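Local coordinates for metallo-beta-lactamase (Serratia marcescens, PDB 6K4X), which hydrolyses the beta-lactam ring of antibiotics as a zinc-dependent enzyme, probably of subclass B3, and is held here with a sulfanylbenzoic acid inhibitor, at residues A[70-75]-A[148-153]; A[91-96]-A[127-132]; A[104-109]-A[117-122]. All blocks are in the same frame, centred on the assembly; numbering follows the deposited sequence.

In the fold
Contact 1 builds the first zinc site: residues 70-75 supply two histidines, residues 148-153 a third, and the inhibitor sulfur the fourth ligand. Contact 2 pairs strands 91-95 and 126-129 at the border of the larger sheet, its centre about 12 Å from that of contact 1; a probable hydrogen bond from Ser70 N to Leu93 O (3.0 Å) joins the two. Contact 3, centred about 11 Å from contact 1, touches it where Ser73 and Glu75 pack on Phe120 and Ser73 on Ser107; the nearest atoms of the Leu117 side chain are about 6 Å from a zinc ion. Contacts 2 and 3 do not touch. Both are nested within the chain loop that contact 1 closes.

Contact 1 of 3, residues A[70-75]-A[148-153]; sequences STHSHE and PGHTEG. With ZN (zinc ion), chain B; D0U (4-azanyl-2-sulfanyl-benzoic acid), chain E.
His150 turns the edge of its imidazole toward one face of His72, in an offset edge-to-face pair with planes at 75°; His150 CD2 stands 3.2 Å above the His72 plane, toward its rim. His74 meets His150 at its own edge, where His150 NE2 lies near the plane of the His74 ring. S1 of the inhibitor lies at the edges of both the His72 and His74 rings. Zinc gathers the three rings, bound by His72 NE2 (2.0 Å), His74 ND1 (2.1 Å) and His150 NE2 (2.0 Å). The fourth ligand is the inhibitor, its S1 2.3 Å from the zinc. No hydrogen bond joins the close ring nitrogens; the metal does. This is the three-histidine zinc site of the metallo-beta-lactamase fold, two ligands coming from the loop after strand 65-69 and one from the loop after strand 140-146. CG of His150 lies anti to its backbone N (chi1 -179°). Second-shell bonds fix the ring rotations: His72 ND1 to Asp174, His74 NE2 to Asp111, His150 ND1 to the Thr177 carbonyl. Thr151 CG2 meets His74 NE2 tip to tip at 3.6 Å, while its OG1, bonded to Asn98, touches His72 CB at 3.4 Å.

Contact 2 of 3, residues A[91-96]-A[127-132]; sequences TVLAGA and RAVADG. With SO4 (sulfate ion), chain F.
Arg127 N donates to Val92 O (2.8 Å), the first of three backbone bonds between 91-96 and 127-132, whose strands pair in parallel; Val92 is also bonded to the Lys125 backbone. Ala94 then serves both sides of Ala128: its N donates to Arg127 O (3.1 Å), and its O accepts from Val129 N (2.9 Å). Each of the two oxygens of this middle step also takes a CA-H...O contact, Arg127 O from Leu93 CA and Ala94 O from Ala128 CA. Past Ala94 water 2 replaces the next direct bond, since Ala96 N and Val129 O are 4.0 Å apart: it accepts from Ala96 N (2.9 Å) and donates to Val129 O (2.7 Å). Ala96 CA and CB pack on Ala128 CB. The Arg127 guanidinium grips a sulfate, probably from the crystallisation liquor, edge-on with two nearly straight bonds: NH1 to O4 (2.8 Å) and NH2 to O1 (2.9 Å). Lys125 N also binds that ion. Arg127 CG rests on Thr91 CG2; a bend at chi2 (-75°) then sets CD. Leu93 packs CD2 on Arg127 CB and its CB on Val129 CG1. In the seven-stranded sheet, strand 91-95 lies between border strand 126-129 and strand 65-69, bonding the latter through Thr91 and Leu93. Helix 99-104 of this beta-alpha-beta unit covers the other face, Leu102 meeting Ala94 and Val99 meeting Ala128.

Contact 3 of 3, residues A[104-109]-A[117-122]; sequences TGVSPK and LSNFPG
Gly105 and Phe120 carry the backbone bonding. Phe120 N donates to Gly105 O (3.0 Å), and two CA-H...O contacts flank this bond: Asn119 CA to the same Gly105 O, and Gly105 CA to Phe120 O (3.2 Å). Two waters extend the link. Water 3 donates to both Thr104 O and Phe120 O, while water 4 accepts from Ser107 N (3.0 Å) and donates to Asn119 OD1 (2.8 Å). Within 104-109, Thr104 OG1 takes Val106 N in an ST turn and is also bonded to the Asp100 carbonyl. The aromatic contact is a CH-pi one: Gly105, which leaves its helix with positive phi, sets CA 3.8 Å from the Phe120 ring centroid, over the face and 8° off its normal. Phe120 CG sits between its backbone N and carbonyl carbon (chi1 59°). In the side-chain packing, Leu117 CD1 presses tightly on Ser107 CB at 3.5 Å, and Val106 lies beside Asn119 with CG2 against the amide (ND2 3.8 Å). Ser107 and Leu117 both touch the zinc ligand His74, and Phe120 packs on helix 75-78. The two segments belong to a non-regular loop between helix 99-104 and strand 126-129, its arms running roughly antiparallel (160° apart) beside the dizinc site of the metallo-beta-lactamase fold.

Contact 1 of 3, residues A[70-75]-A[148-153]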
loop_
_atom_site.group_PDB
_atom_site.type_symbol
_atom_site.label_atom_id
_atom_site.label_comp_id
_atom_site.label_asym_id
_atom_site.label_seq_id
_atom_site.Cartn_x
_atom_site.Cartn_y
_atom_site.Cartn_z
ATOM N N SER A 70 -0.168 5.974 -3.676
ATOM C CA SER A 70 0.097 5.929 -2.245
ATOM C C SER A 70 -1.029 5.186 -1.539
ATOM O O SER A 70 -2.212 5.538 -1.705
ATOM C CB SER A 70 0.226 7.329 -1.708
ATOM O OG SER A 70 0.360 7.336 -0.284
ATOM N N THR A 71 -0.680 4.211 -0.696
ATOM C CA THR A 71 -1.656 3.621 0.238
ATOM C C THR A 71 -1.991 4.635 1.341
ATOM O O THR A 71 -3.113 5.132 1.433
ATOM C CB THR A 71 -1.165 2.297 0.841
ATOM O OG1 THR A 71 0.120 2.509 1.435
ATOM C CG2 THR A 71 -1.119 1.173 -0.175
ATOM N N HIS A 72 -1.007 4.954 2.189
ATOM C CA HIS A 72 -1.216 5.982 3.174
ATOM C C HIS A 72 0.092 6.688 3.513
ATOM O O HIS A 72 1.194 6.216 3.243
ATOM C CB HIS A 72 -1.935 5.467 4.434
ATOM C CG HIS A 72 -1.094 4.643 5.348
ATOM N ND1 HIS A 72 -1.019 3.285 5.258
ATOM C CD2 HIS A 72 -0.306 4.989 6.398
ATOM C CE1 HIS A 72 -0.244 2.821 6.225
ATOM N NE2 HIS A 72 0.247 3.857 6.954
ATOM N N SER A 73 -0.080 7.849 4.151
ATOM C CA SER A 73 0.946 8.874 4.291
ATOM C C SER A 73 1.650 8.799 5.645
ATOM O O SER A 73 1.643 9.774 6.406
ATOM C CB SER A 73 0.296 10.208 4.071
ATOM O OG SER A 73 -0.890 10.346 4.850
ATOM N N HIS A 74 2.295 7.647 5.904
ATOM C CA HIS A 74 3.258 7.534 7.000
ATOM C C HIS A 74 4.626 7.225 6.405
ATOM O O HIS A 74 4.732 6.745 5.278
ATOM C CB HIS A 74 2.875 6.441 7.998
ATOM C CG HIS A 74 1.624 6.753 8.744
ATOM N ND1 HIS A 74 0.810 5.800 9.278
ATOM C CD2 HIS A 74 1.097 7.948 9.078
ATOM C CE1 HIS A 74 -0.184 6.409 9.885
ATOM N NE2 HIS A 74 -0.035 7.712 9.785
ATOM N N GLU A 75 5.662 7.548 7.169
ATOM C CA GLU A 75 7.041 7.531 6.689
ATOM C C GLU A 75 7.467 6.166 6.148
ATOM O O GLU A 75 8.366 6.109 5.309
ATOM C CB GLU A 75 7.980 8.006 7.790
ATOM C CG GLU A 75 8.155 7.017 8.937
ATOM C CD GLU A 75 9.154 7.327 10.046
ATOM O OE1 GLU A 75 10.228 7.851 9.729
ATOM O OE2 GLU A 75 8.862 7.014 11.229
ATOM N N PRO A 148 -10.259 4.269 4.650
ATOM C CA PRO A 148 -9.824 5.136 5.743
ATOM C C PRO A 148 -9.834 4.420 7.097
ATOM O O PRO A 148 -10.406 3.329 7.272
ATOM C CB PRO A 148 -10.868 6.256 5.710
ATOM C CG PRO A 148 -12.126 5.554 5.238
ATOM C CD PRO A 148 -11.606 4.619 4.161
ATOM N N GLY A 149 -9.222 5.078 8.063
ATOM C CA GLY A 149 -9.287 4.675 9.432
ATOM C C GLY A 149 -7.934 4.738 10.092
ATOM O O GLY A 149 -7.751 5.413 11.091
ATOM N N HIS A 150 -6.952 4.042 9.527
ATOM C CA HIS A 150 -5.537 4.225 9.918
ATOM C C HIS A 150 -5.062 5.638 9.558
ATOM O O HIS A 150 -4.274 6.232 10.304
ATOM C CB HIS A 150 -4.714 3.094 9.332
ATOM C CG HIS A 150 -3.269 3.117 9.659
ATOM N ND1 HIS A 150 -2.783 2.572 10.809
ATOM C CD2 HIS A 150 -2.203 3.546 8.953
ATOM C CE1 HIS A 150 -1.452 2.651 10.787
ATOM N NE2 HIS A 150 -1.066 3.295 9.677
ATOM N N THR A 151 -5.547 6.131 8.414
ATOM C CA THR A 151 -5.421 7.520 8.009
ATOM C C THR A 151 -6.708 7.878 7.282
ATOM O O THR A 151 -7.391 6.993 6.754
ATOM C CB THR A 151 -4.227 7.803 7.068
ATOM O OG1 THR A 151 -4.472 7.196 5.790
ATOM C CG2 THR A 151 -2.882 7.414 7.633
ATOM N N GLU A 152 -7.024 9.170 7.204
ATOM C CA GLU A 152 -8.281 9.533 6.563
ATOM C C GLU A 152 -8.252 9.275 5.054
ATOM O O GLU A 152 -9.287 8.945 4.465
ATOM C CB GLU A 152 -8.582 11.013 6.794
ATOM C CG GLU A 152 -9.028 11.372 8.195
ATOM C CD GLU A 152 -9.605 12.766 8.351
ATOM O OE1 GLU A 152 -9.610 13.506 7.361
ATOM O OE2 GLU A 152 -10.072 13.091 9.473
ATOM N N GLY A 153 -7.075 9.412 4.425
ATOM C CA GLY A 153 -6.998 9.283 2.967
ATOM C C GLY A 153 -6.460 7.941 2.494
ATOM O O GLY A 153 -6.050 7.832 1.345
HETATM ZN ZN ZN B . 0.741 3.768 8.912
HETATM O O2 D0U E . 0.942 0.451 8.605
HETATM C C7 D0U E . 0.627 0.024 9.738
HETATM O O1 D0U E . -0.249 -0.874 9.896
HETATM C C3 D0U E . 1.257 0.570 10.969
HETATM C C2 D0U E . 1.016 -0.160 12.166
HETATM C C4 D0U E . 2.063 1.723 10.996
HETATM S S1 D0U E . 2.589 2.694 9.696
HETATM C C5 D0U E . 2.565 2.122 12.255
HETATM C C6 D0U E . 2.314 1.418 13.435
HETATM N N1 D0U E . 2.859 1.824 14.646
HETATM C C1 D0U E . 1.565 0.277 13.371
HETATM O O HOH W 1 -3.839 7.405 -0.419
#

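Contact 2 of 3, residues A[91-96]-A[127-132]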
loop_
_atom_site.group_PDB
_atom_site.type_symbol
_atom_site.label_atom_id
_atom_site.label_comp_id
_atom_site.label_asym_id
_atom_site.label_seq_id
_atom_site.Cartn_x
_atom_site.Cartn_y
_atom_site.Cartn_z
ATOM N N THR A 91 3.507 11.317 -11.566
ATOM C CA THR A 91 2.471 11.957 -10.767
ATOM C C THR A 91 2.120 11.041 -9.605
ATOM O O THR A 91 1.981 9.818 -9.800
ATOM C CB THR A 91 1.229 12.241 -11.601
ATOM O OG1 THR A 91 1.626 13.168 -12.615
ATOM C CG2 THR A 91 0.090 12.823 -10.803
ATOM N N VAL A 92 1.992 11.608 -8.408
ATOM C CA VAL A 92 1.648 10.863 -7.212
ATOM C C VAL A 92 0.141 10.970 -6.976
ATOM O O VAL A 92 -0.401 12.076 -6.936
ATOM C CB VAL A 92 2.420 11.427 -6.010
ATOM C CG1 VAL A 92 2.053 10.701 -4.734
ATOM C CG2 VAL A 92 3.925 11.376 -6.257
ATOM N N LEU A 93 -0.535 9.833 -6.797
ATOM C CA LEU A 93 -1.969 9.815 -6.595
ATOM C C LEU A 93 -2.284 9.267 -5.212
ATOM O O LEU A 93 -1.697 8.280 -4.779
ATOM C CB LEU A 93 -2.647 8.959 -7.650
ATOM C CG LEU A 93 -2.437 9.411 -9.084
ATOM C CD1 LEU A 93 -3.136 8.480 -10.047
ATOM C CD2 LEU A 93 -2.899 10.827 -9.323
ATOM N N ALA A 94 -3.253 9.887 -4.534
ATOM C CA ALA A 94 -3.572 9.546 -3.170
ATOM C C ALA A 94 -5.021 9.900 -2.869
ATOM O O ALA A 94 -5.654 10.745 -3.536
ATOM C CB ALA A 94 -2.652 10.261 -2.219
ATOM N N GLY A 95 -5.513 9.345 -1.764
ATOM C CA GLY A 95 -6.798 9.753 -1.252
ATOM C C GLY A 95 -6.788 11.221 -0.883
ATOM O O GLY A 95 -5.784 11.758 -0.426
ATOM N N ALA A 96 -7.937 11.888 -1.067
ATOM C CA ALA A 96 -8.044 13.341 -0.933
ATOM C C ALA A 96 -7.464 13.836 0.383
ATOM O O ALA A 96 -6.763 14.839 0.382
ATOM C CB ALA A 96 -9.488 13.768 -1.064
ATOM N N ARG A 127 -1.737 14.492 -6.464
ATOM C CA ARG A 127 -3.112 14.722 -6.883
ATOM C C ARG A 127 -4.045 13.741 -6.181
ATOM O O ARG A 127 -3.648 12.630 -5.867
ATOM C CB ARG A 127 -3.238 14.515 -8.394
ATOM C CG ARG A 127 -2.190 15.227 -9.235
ATOM C CD ARG A 127 -2.452 16.712 -9.322
ATOM N NE ARG A 127 -1.433 17.417 -10.120
ATOM C CZ ARG A 127 -0.400 18.102 -9.629
ATOM N NH1 ARG A 127 0.470 18.689 -10.446
ATOM N NH2 ARG A 127 -0.281 18.243 -8.329
ATOM N N ALA A 128 -5.298 14.137 -5.978
ATOM C CA ALA A 128 -6.293 13.304 -5.327
ATOM C C ALA A 128 -7.001 12.392 -6.328
ATOM O O ALA A 128 -7.287 12.772 -7.462
ATOM C CB ALA A 128 -7.326 14.167 -4.636
ATOM N N VAL A 129 -7.380 11.210 -5.843
ATOM C CA VAL A 129 -8.320 10.317 -6.498
ATOM C C VAL A 129 -9.475 10.018 -5.541
ATOM O O VAL A 129 -9.298 10.034 -4.320
ATOM C CB VAL A 129 -7.660 9.002 -6.928
ATOM C CG1 VAL A 129 -6.593 9.252 -7.965
ATOM C CG2 VAL A 129 -7.111 8.209 -5.761
ATOM N N ALA A 130 -10.637 9.693 -6.114
ATOM C CA ALA A 130 -11.842 9.389 -5.365
ATOM C C ALA A 130 -12.027 7.880 -5.228
ATOM O O ALA A 130 -11.496 7.082 -6.000
ATOM C CB ALA A 130 -13.044 9.986 -6.056
ATOM N N ASP A 131 -12.867 7.501 -4.267
ATOM C CA ASP A 131 -13.297 6.126 -4.134
ATOM C C ASP A 131 -13.867 5.635 -5.463
ATOM O O ASP A 131 -14.723 6.309 -6.063
ATOM C CB ASP A 131 -14.346 6.014 -3.031
ATOM C CG ASP A 131 -14.729 4.587 -2.699
ATOM O OD1 ASP A 131 -13.878 3.672 -2.691
ATOM O OD2 ASP A 131 -15.905 4.404 -2.338
ATOM N N GLY A 132 -13.425 4.457 -5.903
ATOM C CA GLY A 132 -13.930 3.833 -7.109
ATOM C C GLY A 132 -13.256 4.296 -8.392
ATOM O O GLY A 132 -13.529 3.774 -9.457
HETATM S S SO4 F . 2.833 20.522 -8.108
HETATM O O1 SO4 F . 1.693 20.159 -7.288
HETATM O O2 SO4 F . 2.875 22.018 -7.965
HETATM O O3 SO4 F . 4.159 19.957 -7.709
HETATM O O4 SO4 F . 2.673 20.133 -9.507
HETATM O O HOH W 2 -10.267 10.304 -1.864
#

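Contact 3 of 3, residues A[104-109]-A[117-122]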
loop_
_atom_site.group_PDB
_atom_site.type_symbol
_atom_site.label_atom_id
_atom_site.label_comp_id
_atom_site.label_asym_id
_atom_site.label_seq_id
_atom_site.Cartn_x
_atom_site.Cartn_y
_atom_site.Cartn_z
ATOM N N THR A 104 3.590 17.764 2.333
ATOM C CA THR A 104 4.386 18.412 3.388
ATOM C C THR A 104 5.261 17.414 4.143
ATOM O O THR A 104 6.226 17.831 4.799
ATOM C CB THR A 104 3.487 19.135 4.382
ATOM O OG1 THR A 104 2.695 18.155 5.043
ATOM C CG2 THR A 104 2.638 20.199 3.732
ATOM N N GLY A 105 4.861 16.147 4.139
ATOM C CA GLY A 105 5.499 15.115 4.934
ATOM C C GLY A 105 5.186 15.183 6.412
ATOM O O GLY A 105 5.895 14.578 7.198
ATOM N N VAL A 106 4.086 15.843 6.781
ATOM C CA VAL A 106 3.685 16.011 8.169
ATOM C C VAL A 106 2.226 15.569 8.300
ATOM O O VAL A 106 1.348 16.118 7.654
ATOM C CB VAL A 106 3.816 17.467 8.644
ATOM C CG1 VAL A 106 3.403 17.606 10.098
ATOM C CG2 VAL A 106 5.215 18.024 8.409
ATOM N N SER A 107 1.984 14.563 9.137
ATOM C CA SER A 107 0.644 14.056 9.377
ATOM C C SER A 107 -0.126 14.993 10.303
ATOM O O SER A 107 0.447 15.548 11.240
ATOM C CB SER A 107 0.671 12.669 9.972
ATOM O OG SER A 107 1.082 11.685 9.039
ATOM N N PRO A 108 -1.441 15.163 10.091
ATOM C CA PRO A 108 -2.249 16.107 10.848
ATOM C C PRO A 108 -2.809 15.506 12.134
ATOM O O PRO A 108 -2.765 14.296 12.363
ATOM C CB PRO A 108 -3.408 16.386 9.885
ATOM C CG PRO A 108 -3.603 15.075 9.167
ATOM C CD PRO A 108 -2.195 14.539 8.996
ATOM N N LYS A 109 -3.430 16.391 12.925
ATOM C CA LYS A 109 -3.849 16.045 14.280
ATOM C C LYS A 109 -5.010 15.051 14.275
ATOM O O LYS A 109 -5.258 14.350 15.281
ATOM C CB LYS A 109 -4.176 17.308 15.074
ATOM C CG LYS A 109 -5.329 18.132 14.542
ATOM C CD LYS A 109 -5.514 19.389 15.356
ATOM C CE LYS A 109 -6.584 20.300 14.802
ATOM N NZ LYS A 109 -6.675 21.528 15.631
ATOM N N LEU A 117 4.402 10.455 15.404
ATOM C CA LEU A 117 4.830 10.157 14.035
ATOM C C LEU A 117 6.095 10.939 13.691
ATOM O O LEU A 117 6.270 12.070 14.156
ATOM C CB LEU A 117 3.723 10.505 13.036
ATOM C CG LEU A 117 2.478 9.632 13.131
ATOM C CD1 LEU A 117 1.289 10.305 12.457
ATOM C CD2 LEU A 117 2.749 8.259 12.534
ATOM N N SER A 118 6.920 10.353 12.825
ATOM C CA SER A 118 8.079 11.045 12.302
ATOM C C SER A 118 7.737 11.617 10.929
ATOM O O SER A 118 7.124 10.956 10.093
ATOM C CB SER A 118 9.270 10.136 12.222
ATOM O OG SER A 118 9.617 9.646 13.512
ATOM N N ASN A 119 8.167 12.842 10.676
ATOM C CA ASN A 119 7.971 13.476 9.391
ATOM C C ASN A 119 8.806 12.786 8.319
ATOM O O ASN A 119 9.749 12.056 8.618
ATOM C CB ASN A 119 8.342 14.953 9.433
ATOM C CG ASN A 119 7.511 15.742 10.421
ATOM O OD1 ASN A 119 6.451 15.319 10.876
ATOM N ND2 ASN A 119 7.974 16.941 10.714
ATOM N N PHE A 120 8.461 13.036 7.067
ATOM C CA PHE A 120 9.175 12.472 5.958
ATOM C C PHE A 120 9.227 13.500 4.836
ATOM O O PHE A 120 8.607 14.565 4.906
ATOM C CB PHE A 120 8.531 11.143 5.549
ATOM C CG PHE A 120 7.080 11.234 5.134
ATOM C CD1 PHE A 120 6.067 11.094 6.069
ATOM C CD2 PHE A 120 6.739 11.453 3.812
ATOM C CE1 PHE A 120 4.738 11.175 5.686
ATOM C CE2 PHE A 120 5.412 11.560 3.437
ATOM C CZ PHE A 120 4.416 11.399 4.371
ATOM N N PRO A 121 9.998 13.258 3.763
ATOM C CA PRO A 121 10.148 14.289 2.744
ATOM C C PRO A 121 8.848 14.533 1.966
ATOM O O PRO A 121 8.211 13.595 1.480
ATOM C CB PRO A 121 11.243 13.721 1.835
ATOM C CG PRO A 121 12.012 12.789 2.732
ATOM C CD PRO A 121 10.953 12.146 3.588
ATOM N N GLY A 122 8.483 15.803 1.807
ATOM C CA GLY A 122 7.327 16.164 1.030
ATOM C C GLY A 122 7.556 15.911 -0.443
ATOM O O GLY A 122 8.680 16.050 -0.947
HETATM O O HOH W 3 8.487 16.986 6.177
HETATM O O HOH W 4 4.332 13.530 10.729
#